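PDB 2PH5: homospermidine synthase, which probably makes the polyamine homospermidine and binds NAD in a Rossmann-type domain. Local coordinates for residues A[141-155]-A[406-420]. Numbering follows the deposited sequence.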
ATOM      1  N   VAL A 141     -25.495 -26.174  -6.651  1.00 53.02           N
ATOM      2  CA  VAL A 141     -26.083 -25.894  -7.951  1.00 54.63           C
ATOM      3  C   VAL A 141     -25.585 -26.846  -9.023  1.00 54.66           C
ATOM      4  O   VAL A 141     -26.272 -27.106 -10.012  1.00 53.84           O
ATOM      5  CB  VAL A 141     -25.796 -24.439  -8.379  1.00 54.03           C
ATOM      6  CG1 VAL A 141     -24.303 -24.191  -8.416  1.00 55.09           C
ATOM      7  CG2 VAL A 141     -26.420 -24.170  -9.733  1.00 55.44           C
ATOM      8  N   LEU A 142     -24.388 -27.373  -8.817  1.00 55.93           N
ATOM      9  CA  LEU A 142     -23.800 -28.290  -9.777  1.00 58.38           C
ATOM     10  C   LEU A 142     -24.478 -29.654  -9.665  1.00 60.27           C
ATOM     11  O   LEU A 142     -24.547 -30.405 -10.638  1.00 59.45           O
ATOM     12  CB  LEU A 142     -22.297 -28.411  -9.516  1.00 57.86           C
ATOM     13  CG  LEU A 142     -21.401 -28.798 -10.692  1.00 57.07           C
ATOM     14  CD1 LEU A 142     -21.532 -27.767 -11.808  1.00 55.87           C
ATOM     15  CD2 LEU A 142     -19.963 -28.896 -10.212  1.00 54.78           C
ATOM     16  N   ARG A 143     -24.993 -29.965  -8.478  1.00 63.03           N
ATOM     17  CA  ARG A 143     -25.672 -31.238  -8.265  1.00 65.35           C
ATOM     18  C   ARG A 143     -27.068 -31.197  -8.890  1.00 65.55           C
ATOM     19  O   ARG A 143     -27.995 -31.855  -8.418  1.00 65.06           O
ATOM     20  CB  ARG A 143     -25.774 -31.553  -6.765  1.00 67.16           C
ATOM     21  CG  ARG A 143     -26.737 -30.661  -6.001  1.00 71.36           C
ATOM     22  CD  ARG A 143     -26.780 -30.994  -4.512  1.00 73.47           C
ATOM     23  NE  ARG A 143     -25.501 -30.754  -3.849  1.00 76.27           N
ATOM     24  CZ  ARG A 143     -25.326 -30.763  -2.531  1.00 77.79           C
ATOM     25  NH1 ARG A 143     -26.352 -30.997  -1.723  1.00 79.33           N
ATOM     26  NH2 ARG A 143     -24.123 -30.542  -2.017  1.00 78.24           N
ATOM     27  N   LEU A 144     -27.209 -30.411  -9.952  1.00 66.03           N
ATOM     28  CA  LEU A 144     -28.477 -30.285 -10.656  1.00 66.39           C
ATOM     29  C   LEU A 144     -28.236 -30.401 -12.153  1.00 68.20           C
ATOM     30  O   LEU A 144     -29.090 -30.036 -12.961  1.00 68.47           O
ATOM     31  CB  LEU A 144     -29.128 -28.939 -10.352  1.00 64.70           C
ATOM     32  CG  LEU A 144     -30.493 -28.993  -9.671  1.00 63.86           C
ATOM     33  CD1 LEU A 144     -30.353 -29.474  -8.231  1.00 63.28           C
ATOM     34  CD2 LEU A 144     -31.102 -27.617  -9.709  1.00 63.11           C
ATOM     35  N   LYS A 145     -27.058 -30.908 -12.510  1.00 69.98           N
ATOM     36  CA  LYS A 145     -26.664 -31.085 -13.904  1.00 71.49           C
ATOM     37  C   LYS A 145     -27.750 -31.738 -14.752  1.00 72.94           C
ATOM     38  O   LYS A 145     -28.203 -31.158 -15.738  1.00 73.99           O
ATOM     39  CB  LYS A 145     -25.385 -31.922 -13.986  1.00 70.96           C
ATOM     40  CG  LYS A 145     -24.082 -31.127 -14.103  1.00 71.12           C
ATOM     41  CD  LYS A 145     -23.956 -30.442 -15.469  1.00 70.76           C
ATOM     42  CE  LYS A 145     -22.509 -30.067 -15.802  1.00 69.68           C
ATOM     43  NZ  LYS A 145     -21.893 -29.094 -14.854  1.00 70.48           N
ATOM     44  N   ASP A 146     -28.164 -32.943 -14.370  1.00 73.95           N
ATOM     45  CA  ASP A 146     -29.188 -33.673 -15.115  1.00 74.83           C
ATOM     46  C   ASP A 146     -30.585 -33.512 -14.509  1.00 73.70           C
ATOM     47  O   ASP A 146     -31.265 -34.496 -14.221  1.00 74.59           O
ATOM     48  CB  ASP A 146     -28.806 -35.163 -15.194  1.00 78.19           C
ATOM     49  CG  ASP A 146     -29.783 -35.990 -16.033  1.00 80.92           C
ATOM     50  OD1 ASP A 146     -30.082 -35.592 -17.185  1.00 82.50           O
ATOM     51  OD2 ASP A 146     -30.243 -37.048 -15.545  1.00 81.18           O
ATOM     52  N   LYS A 147     -31.006 -32.266 -14.310  1.00 71.74           N
ATOM     53  CA  LYS A 147     -32.332 -31.981 -13.761  1.00 70.02           C
ATOM     54  C   LYS A 147     -33.053 -30.932 -14.604  1.00 67.14           C
ATOM     55  O   LYS A 147     -34.273 -30.982 -14.773  1.00 67.03           O
ATOM     56  CB  LYS A 147     -32.235 -31.496 -12.308  1.00 71.93           C
ATOM     57  CG  LYS A 147     -32.234 -32.610 -11.258  1.00 73.38           C
ATOM     58  CD  LYS A 147     -31.015 -33.509 -11.361  1.00 74.54           C
ATOM     59  CE  LYS A 147     -31.108 -34.671 -10.381  1.00 75.99           C
ATOM     60  NZ  LYS A 147     -29.940 -35.593 -10.485  1.00 75.82           N
ATOM     61  N   THR A 148     -32.289 -29.982 -15.131  1.00 63.11           N
ATOM     62  CA  THR A 148     -32.854 -28.931 -15.964  1.00 58.67           C
ATOM     63  C   THR A 148     -32.454 -29.175 -17.411  1.00 56.10           C
ATOM     64  O   THR A 148     -31.458 -29.846 -17.680  1.00 55.27           O
ATOM     65  CB  THR A 148     -32.355 -27.550 -15.530  1.00 58.68           C
ATOM     66  OG1 THR A 148     -30.924 -27.524 -15.565  1.00 58.07           O
ATOM     67  CG2 THR A 148     -32.827 -27.243 -14.119  1.00 58.73           C
ATOM     68  N   GLN A 149     -33.237 -28.628 -18.334  1.00 53.12           N
ATOM     69  CA  GLN A 149     -32.990 -28.784 -19.760  1.00 51.37           C
ATOM     70  C   GLN A 149     -32.395 -27.508 -20.344  1.00 49.11           C
ATOM     71  O   GLN A 149     -31.378 -27.542 -21.044  1.00 49.82           O
ATOM     72  CB  GLN A 149     -34.308 -29.123 -20.470  1.00 54.09           C
ATOM     73  CG  GLN A 149     -34.211 -30.198 -21.555  1.00 58.04           C
ATOM     74  CD  GLN A 149     -34.087 -29.629 -22.962  1.00 59.79           C
ATOM     75  OE1 GLN A 149     -34.961 -28.891 -23.429  1.00 59.88           O
ATOM     76  NE2 GLN A 149     -33.002 -29.978 -23.648  1.00 60.24           N
ATOM     77  N   LYS A 150     -33.034 -26.380 -20.046  1.00 45.49           N
ATOM     78  CA  LYS A 150     -32.591 -25.075 -20.535  1.00 40.03           C
ATOM     79  C   LYS A 150     -31.181 -24.712 -20.075  1.00 36.86           C
ATOM     80  O   LYS A 150     -30.788 -25.011 -18.948  1.00 36.06           O
ATOM     81  CB  LYS A 150     -33.602 -24.009 -20.109  1.00 39.84           C
ATOM     82  CG  LYS A 150     -34.815 -23.954 -21.017  1.00 37.10           C
ATOM     83  CD  LYS A 150     -34.374 -23.519 -22.396  1.00 36.73           C
ATOM     84  CE  LYS A 150     -35.491 -23.557 -23.393  1.00 38.54           C
ATOM     85  NZ  LYS A 150     -34.960 -23.124 -24.712  1.00 39.56           N
ATOM     86  N   THR A 151     -30.426 -24.069 -20.960  1.00 32.52           N
ATOM     87  CA  THR A 151     -29.048 -23.690 -20.665  1.00 29.97           C
ATOM     88  C   THR A 151     -28.910 -22.601 -19.602  1.00 29.62           C
ATOM     89  O   THR A 151     -29.630 -21.602 -19.607  1.00 27.84           O
ATOM     90  CB  THR A 151     -28.315 -23.227 -21.946  1.00 28.44           C
ATOM     91  OG1 THR A 151     -28.295 -24.303 -22.887  1.00 29.06           O
ATOM     92  CG2 THR A 151     -26.885 -22.811 -21.636  1.00 26.06           C
ATOM     93  N   ALA A 152     -27.976 -22.819 -18.688  1.00 26.97           N
ATOM     94  CA  ALA A 152     -27.708 -21.873 -17.629  1.00 27.13           C
ATOM     95  C   ALA A 152     -26.196 -21.791 -17.476  1.00 26.71           C
ATOM     96  O   ALA A 152     -25.582 -22.651 -16.833  1.00 27.37           O
ATOM     97  CB  ALA A 152     -28.353 -22.350 -16.326  1.00 29.64           C
ATOM     98  N   LEU A 153     -25.603 -20.776 -18.100  1.00 24.19           N
ATOM     99  CA  LEU A 153     -24.158 -20.558 -18.062  1.00 23.07           C
ATOM    100  C   LEU A 153     -23.802 -19.852 -16.762  1.00 23.00           C
ATOM    101  O   LEU A 153     -24.248 -18.734 -16.517  1.00 24.10           O
ATOM    102  CB  LEU A 153     -23.727 -19.689 -19.252  1.00 23.77           C
ATOM    103  CG  LEU A 153     -22.223 -19.591 -19.551  1.00 23.35           C
ATOM    104  CD1 LEU A 153     -21.679 -20.977 -19.876  1.00 22.61           C
ATOM    105  CD2 LEU A 153     -21.983 -18.641 -20.715  1.00 22.43           C
ATOM    106  N   ILE A 154     -22.997 -20.500 -15.930  1.00 23.31           N
ATOM    107  CA  ILE A 154     -22.630 -19.914 -14.649  1.00 25.01           C
ATOM    108  C   ILE A 154     -21.197 -19.402 -14.559  1.00 24.34           C
ATOM    109  O   ILE A 154     -20.324 -19.820 -15.318  1.00 24.85           O
ATOM    110  CB  ILE A 154     -22.876 -20.918 -13.503  1.00 25.09           C
ATOM    111  CG1 ILE A 154     -22.072 -22.200 -13.754  1.00 26.09           C
ATOM    112  CG2 ILE A 154     -24.362 -21.226 -13.409  1.00 24.05           C
ATOM    113  CD1 ILE A 154     -22.210 -23.251 -12.657  1.00 23.30           C
ATOM    114  N   THR A 155     -20.977 -18.491 -13.614  1.00 23.62           N
ATOM    115  CA  THR A 155     -19.673 -17.886 -13.368  1.00 23.00           C
ATOM    116  C   THR A 155     -18.939 -17.580 -14.658  1.00 23.36           C
ATOM    117  O   THR A 155     -17.779 -17.956 -14.820  1.00 21.33           O
ATOM    118  CB  THR A 155     -18.781 -18.806 -12.508  1.00 23.20           C
ATOM    119  OG1 THR A 155     -18.662 -20.084 -13.144  1.00 21.78           O
ATOM    120  CG2 THR A 155     -19.386 -18.998 -11.112  1.00 23.21           C
ATOM    121  N   TRP A 406     -23.552 -17.263 -26.871  1.00 27.81           N
ATOM    122  CA  TRP A 406     -23.321 -18.700 -26.929  1.00 28.19           C
ATOM    123  C   TRP A 406     -24.561 -19.460 -26.489  1.00 28.15           C
ATOM    124  O   TRP A 406     -24.985 -20.413 -27.140  1.00 29.64           O
ATOM    125  CB  TRP A 406     -22.147 -19.099 -26.027  1.00 29.11           C
ATOM    126  CG  TRP A 406     -21.794 -20.559 -26.130  1.00 32.53           C
ATOM    127  CD1 TRP A 406     -21.009 -21.154 -27.086  1.00 33.51           C
ATOM    128  CD2 TRP A 406     -22.258 -21.619 -25.283  1.00 33.33           C
ATOM    129  NE1 TRP A 406     -20.963 -22.512 -26.882  1.00 33.63           N
ATOM    130  CE2 TRP A 406     -21.720 -22.825 -25.786  1.00 33.35           C
ATOM    131  CE3 TRP A 406     -23.078 -21.667 -24.150  1.00 35.21           C
ATOM    132  CZ2 TRP A 406     -21.975 -24.067 -25.194  1.00 34.43           C
ATOM    133  CZ3 TRP A 406     -23.335 -22.910 -23.558  1.00 36.05           C
ATOM    134  CH2 TRP A 406     -22.784 -24.088 -24.083  1.00 34.88           C
ATOM    135  N   ALA A 407     -25.140 -19.030 -25.376  1.00 28.42           N
ATOM    136  CA  ALA A 407     -26.317 -19.683 -24.835  1.00 28.56           C
ATOM    137  C   ALA A 407     -27.507 -19.621 -25.789  1.00 29.88           C
ATOM    138  O   ALA A 407     -28.260 -20.586 -25.900  1.00 30.15           O
ATOM    139  CB  ALA A 407     -26.679 -19.063 -23.486  1.00 27.63           C
ATOM    140  N   ILE A 408     -27.680 -18.500 -26.480  1.00 30.28           N
ATOM    141  CA  ILE A 408     -28.795 -18.370 -27.410  1.00 33.40           C
ATOM    142  C   ILE A 408     -28.772 -19.442 -28.509  1.00 35.08           C
ATOM    143  O   ILE A 408     -29.811 -19.993 -28.857  1.00 35.78           O
ATOM    144  CB  ILE A 408     -28.824 -16.963 -28.057  1.00 32.89           C
ATOM    145  CG1 ILE A 408     -29.132 -15.923 -26.981  1.00 32.18           C
ATOM    146  CG2 ILE A 408     -29.862 -16.910 -29.177  1.00 28.97           C
ATOM    147  CD1 ILE A 408     -29.071 -14.499 -27.463  1.00 35.41           C
ATOM    148  N   GLU A 409     -27.602 -19.749 -29.055  1.00 36.91           N
ATOM    149  CA  GLU A 409     -27.557 -20.761 -30.094  1.00 40.71           C
ATOM    150  C   GLU A 409     -27.325 -22.168 -29.528  1.00 39.84           C
ATOM    151  O   GLU A 409     -27.116 -23.128 -30.271  1.00 40.24           O
ATOM    152  CB  GLU A 409     -26.502 -20.410 -31.145  1.00 45.09           C
ATOM    153  CG  GLU A 409     -25.082 -20.372 -30.646  1.00 52.11           C
ATOM    154  CD  GLU A 409     -24.086 -20.202 -31.780  1.00 56.32           C
ATOM    155  OE1 GLU A 409     -24.080 -19.121 -32.414  1.00 58.26           O
ATOM    156  OE2 GLU A 409     -23.313 -21.152 -32.039  1.00 57.62           O
ATOM    157  N   HIS A 410     -27.371 -22.270 -28.203  1.00 37.81           N
ATOM    158  CA  HIS A 410     -27.216 -23.526 -27.477  1.00 35.59           C
ATOM    159  C   HIS A 410     -28.120 -23.396 -26.251  1.00 34.87           C
ATOM    160  O   HIS A 410     -27.667 -23.525 -25.122  1.00 34.16           O
ATOM    161  CB  HIS A 410     -25.771 -23.723 -27.016  1.00 35.56           C
ATOM    162  CG  HIS A 410     -24.769 -23.722 -28.126  1.00 35.69           C
ATOM    163  ND1 HIS A 410     -23.968 -22.636 -28.409  1.00 34.92           N
ATOM    164  CD2 HIS A 410     -24.434 -24.679 -29.022  1.00 36.53           C
ATOM    165  CE1 HIS A 410     -23.182 -22.926 -29.430  1.00 35.17           C
ATOM    166  NE2 HIS A 410     -23.445 -24.160 -29.822  1.00 34.61           N
ATOM    167  N   PRO A 411     -29.424 -23.151 -26.468  1.00 34.87           N
ATOM    168  CA  PRO A 411     -30.408 -22.984 -25.397  1.00 34.37           C
ATOM    169  C   PRO A 411     -30.770 -24.197 -24.556  1.00 34.45           C
ATOM    170  O   PRO A 411     -31.397 -24.057 -23.510  1.00 34.44           O
ATOM    171  CB  PRO A 411     -31.616 -22.427 -26.141  1.00 35.51           C
ATOM    172  CG  PRO A 411     -31.549 -23.147 -27.440  1.00 34.78           C
ATOM    173  CD  PRO A 411     -30.076 -23.059 -27.790  1.00 35.48           C
ATOM    174  N   ASP A 412     -30.378 -25.384 -24.995  1.00 35.36           N
ATOM    175  CA  ASP A 412     -30.724 -26.585 -24.245  1.00 36.40           C
ATOM    176  C   ASP A 412     -29.492 -27.398 -23.891  1.00 37.78           C
ATOM    177  O   ASP A 412     -29.254 -28.461 -24.452  1.00 39.11           O
ATOM    178  CB  ASP A 412     -31.716 -27.408 -25.064  1.00 34.84           C
ATOM    179  CG  ASP A 412     -32.966 -26.609 -25.410  1.00 36.88           C
ATOM    180  OD1 ASP A 412     -33.771 -26.333 -24.494  1.00 36.95           O
ATOM    181  OD2 ASP A 412     -33.140 -26.242 -26.589  1.00 37.44           O
ATOM    182  N   GLU A 413     -28.713 -26.886 -22.943  1.00 37.83           N
ATOM    183  CA  GLU A 413     -27.488 -27.551 -22.523  1.00 35.23           C
ATOM    184  C   GLU A 413     -27.451 -27.772 -21.019  1.00 33.80           C
ATOM    185  O   GLU A 413     -26.517 -28.376 -20.488  1.00 33.18           O
ATOM    186  CB  GLU A 413     -26.286 -26.719 -22.961  1.00 35.49           C
ATOM    187  CG  GLU A 413     -26.226 -26.459 -24.463  1.00 37.30           C
ATOM    188  CD  GLU A 413     -26.079 -27.738 -25.281  1.00 37.44           C
ATOM    189  OE1 GLU A 413     -25.081 -28.462 -25.084  1.00 36.88           O
ATOM    190  OE2 GLU A 413     -26.965 -28.012 -26.121  1.00 37.61           O
ATOM    191  N   GLY A 414     -28.485 -27.287 -20.340  1.00 32.96           N
ATOM    192  CA  GLY A 414     -28.550 -27.434 -18.900  1.00 30.84           C
ATOM    193  C   GLY A 414     -27.553 -26.522 -18.217  1.00 29.61           C
ATOM    194  O   GLY A 414     -27.054 -25.569 -18.812  1.00 29.30           O
ATOM    195  N   ILE A 415     -27.270 -26.813 -16.959  1.00 27.85           N
ATOM    196  CA  ILE A 415     -26.329 -26.013 -16.217  1.00 29.65           C
ATOM    197  C   ILE A 415     -24.921 -26.267 -16.753  1.00 29.97           C
ATOM    198  O   ILE A 415     -24.444 -27.397 -16.740  1.00 32.69           O
ATOM    199  CB  ILE A 415     -26.392 -26.350 -14.719  1.00 28.31           C
ATOM    200  CG1 ILE A 415     -27.697 -25.817 -14.123  1.00 32.18           C
ATOM    201  CG2 ILE A 415     -25.214 -25.744 -14.004  1.00 30.83           C
ATOM    202  CD1 ILE A 415     -27.740 -25.852 -12.592  1.00 33.65           C
ATOM    203  N   VAL A 416     -24.259 -25.224 -17.244  1.00 28.81           N
ATOM    204  CA  VAL A 416     -22.912 -25.396 -17.774  1.00 28.04           C
ATOM    205  C   VAL A 416     -21.914 -24.394 -17.207  1.00 26.91           C
ATOM    206  O   VAL A 416     -22.275 -23.272 -16.859  1.00 25.98           O
ATOM    207  CB  VAL A 416     -22.906 -25.301 -19.327  1.00 28.47           C
ATOM    208  CG1 VAL A 416     -23.807 -26.378 -19.917  1.00 30.20           C
ATOM    209  CG2 VAL A 416     -23.374 -23.936 -19.775  1.00 29.90           C
ATOM    210  N   GLU A 417     -20.658 -24.815 -17.091  1.00 27.79           N
ATOM    211  CA  GLU A 417     -19.599 -23.940 -16.587  1.00 27.29           C
ATOM    212  C   GLU A 417     -18.709 -23.531 -17.747  1.00 26.92           C
ATOM    213  O   GLU A 417     -18.616 -24.241 -18.743  1.00 26.03           O
ATOM    214  CB  GLU A 417     -18.781 -24.652 -15.521  1.00 27.21           C
ATOM    215  CG  GLU A 417     -19.572 -24.906 -14.264  1.00 31.09           C
ATOM    216  CD  GLU A 417     -18.743 -25.506 -13.157  1.00 33.20           C
ATOM    217  OE1 GLU A 417     -18.193 -26.614 -13.356  1.00 34.93           O
ATOM    218  OE2 GLU A 417     -18.640 -24.868 -12.085  1.00 33.04           O
ATOM    219  N   PRO A 418     -18.034 -22.378 -17.630  1.00 28.53           N
ATOM    220  CA  PRO A 418     -17.169 -21.931 -18.722  1.00 30.36           C
ATOM    221  C   PRO A 418     -16.184 -22.975 -19.253  1.00 32.36           C
ATOM    222  O   PRO A 418     -15.835 -22.942 -20.432  1.00 33.35           O
ATOM    223  CB  PRO A 418     -16.493 -20.686 -18.141  1.00 29.87           C
ATOM    224  CG  PRO A 418     -16.544 -20.909 -16.660  1.00 29.46           C
ATOM    225  CD  PRO A 418     -17.904 -21.495 -16.457  1.00 27.93           C
ATOM    226  N   GLU A 419     -15.756 -23.910 -18.404  1.00 34.22           N
ATOM    227  CA  GLU A 419     -14.826 -24.955 -18.841  1.00 35.71           C
ATOM    228  C   GLU A 419     -15.426 -25.864 -19.911  1.00 36.36           C
ATOM    229  O   GLU A 419     -14.699 -26.459 -20.711  1.00 37.61           O
ATOM    230  CB  GLU A 419     -14.366 -25.817 -17.661  1.00 35.86           C
ATOM    231  CG  GLU A 419     -13.389 -25.120 -16.728  1.00 37.48           C
ATOM    232  CD  GLU A 419     -14.084 -24.300 -15.661  1.00 38.23           C
ATOM    233  OE1 GLU A 419     -15.162 -23.735 -15.947  1.00 38.46           O
ATOM    234  OE2 GLU A 419     -13.542 -24.219 -14.540  1.00 37.46           O
ATOM    235  N   GLU A 420     -16.749 -25.970 -19.917  1.00 35.55           N
ATOM    236  CA  GLU A 420     -17.452 -26.798 -20.882  1.00 35.73           C
ATOM    237  C   GLU A 420     -17.784 -26.056 -22.180  1.00 37.23           C
ATOM    238  O   GLU A 420     -18.464 -26.602 -23.057  1.00 38.52           O
ATOM    239  CB  GLU A 420     -18.742 -27.324 -20.265  1.00 35.93           C
ATOM    240  CG  GLU A 420     -18.541 -28.247 -19.085  1.00 39.37           C
ATOM    241  CD  GLU A 420     -19.805 -28.392 -18.259  1.00 42.83           C
ATOM    242  OE1 GLU A 420     -20.101 -27.471 -17.466  1.00 44.04           O
ATOM    243  OE2 GLU A 420     -20.510 -29.414 -18.412  1.00 45.91           O
TER
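The carbonyl oxygen of Pro411 takes the backbone N-H of Thr151 at 2.7 Å from N to O, the donor standing well above the carbonyl plane. Bent at its second torsion, the Lys150 chain turns back so that its CD is 3.2 Å from Pro411 O, then runs beside Asp412, with a weak salt bridge between NZ and OD1. Next to it, Thr151 turns its hydroxyl into the bend between helix 391-408 and strand 415-416. There OG1 accepts a weak hydrogen bond from Glu413 N; its very short approach to His410 O is doubtful. With OG1 beside the backbone N (chi1 -61°), CG2 lies anti to it, against Ala407 CB and obliquely to Trp406 CZ3.

From here the chains run parallel. Ala152 N donates to Gly414 O (2.9 Å), Val416 N to Ala152 O and Ile154 N to Val416 O, the last nearly straight at 169°. This ladder adds strand 415-416, from the C-terminal part of the chain, to the edge of the parallel Rossmann-type sheet, beyond strand 152-153, which itself bonds to strand 109-112. Gly414 enters the ladder with a positive phi (72°), which favours glycine.

On one face of the sheet Leu153 CD1 meets Val416 CG2 at 3.4 Å. On the other, Ile415 reaches past Ala152 to the end of helix 134-142, where its CD1 touches Val141 CG2 at 3.6 Å; Ile100 of helix 96-106 packs against both residues. Further along, Ile154 CD1 rests on Glu417 CG (3.5 Å), and the Leu142 side chain crosses that of Glu417 at about a right angle, CD1 touching CD; Glu417 OE1 pairs with Arg138. Pro418 CD packs on the carbonyl of Ile154, 3.2 Å from its O, close to where Thr155 approaches the NAD-binding Pro160.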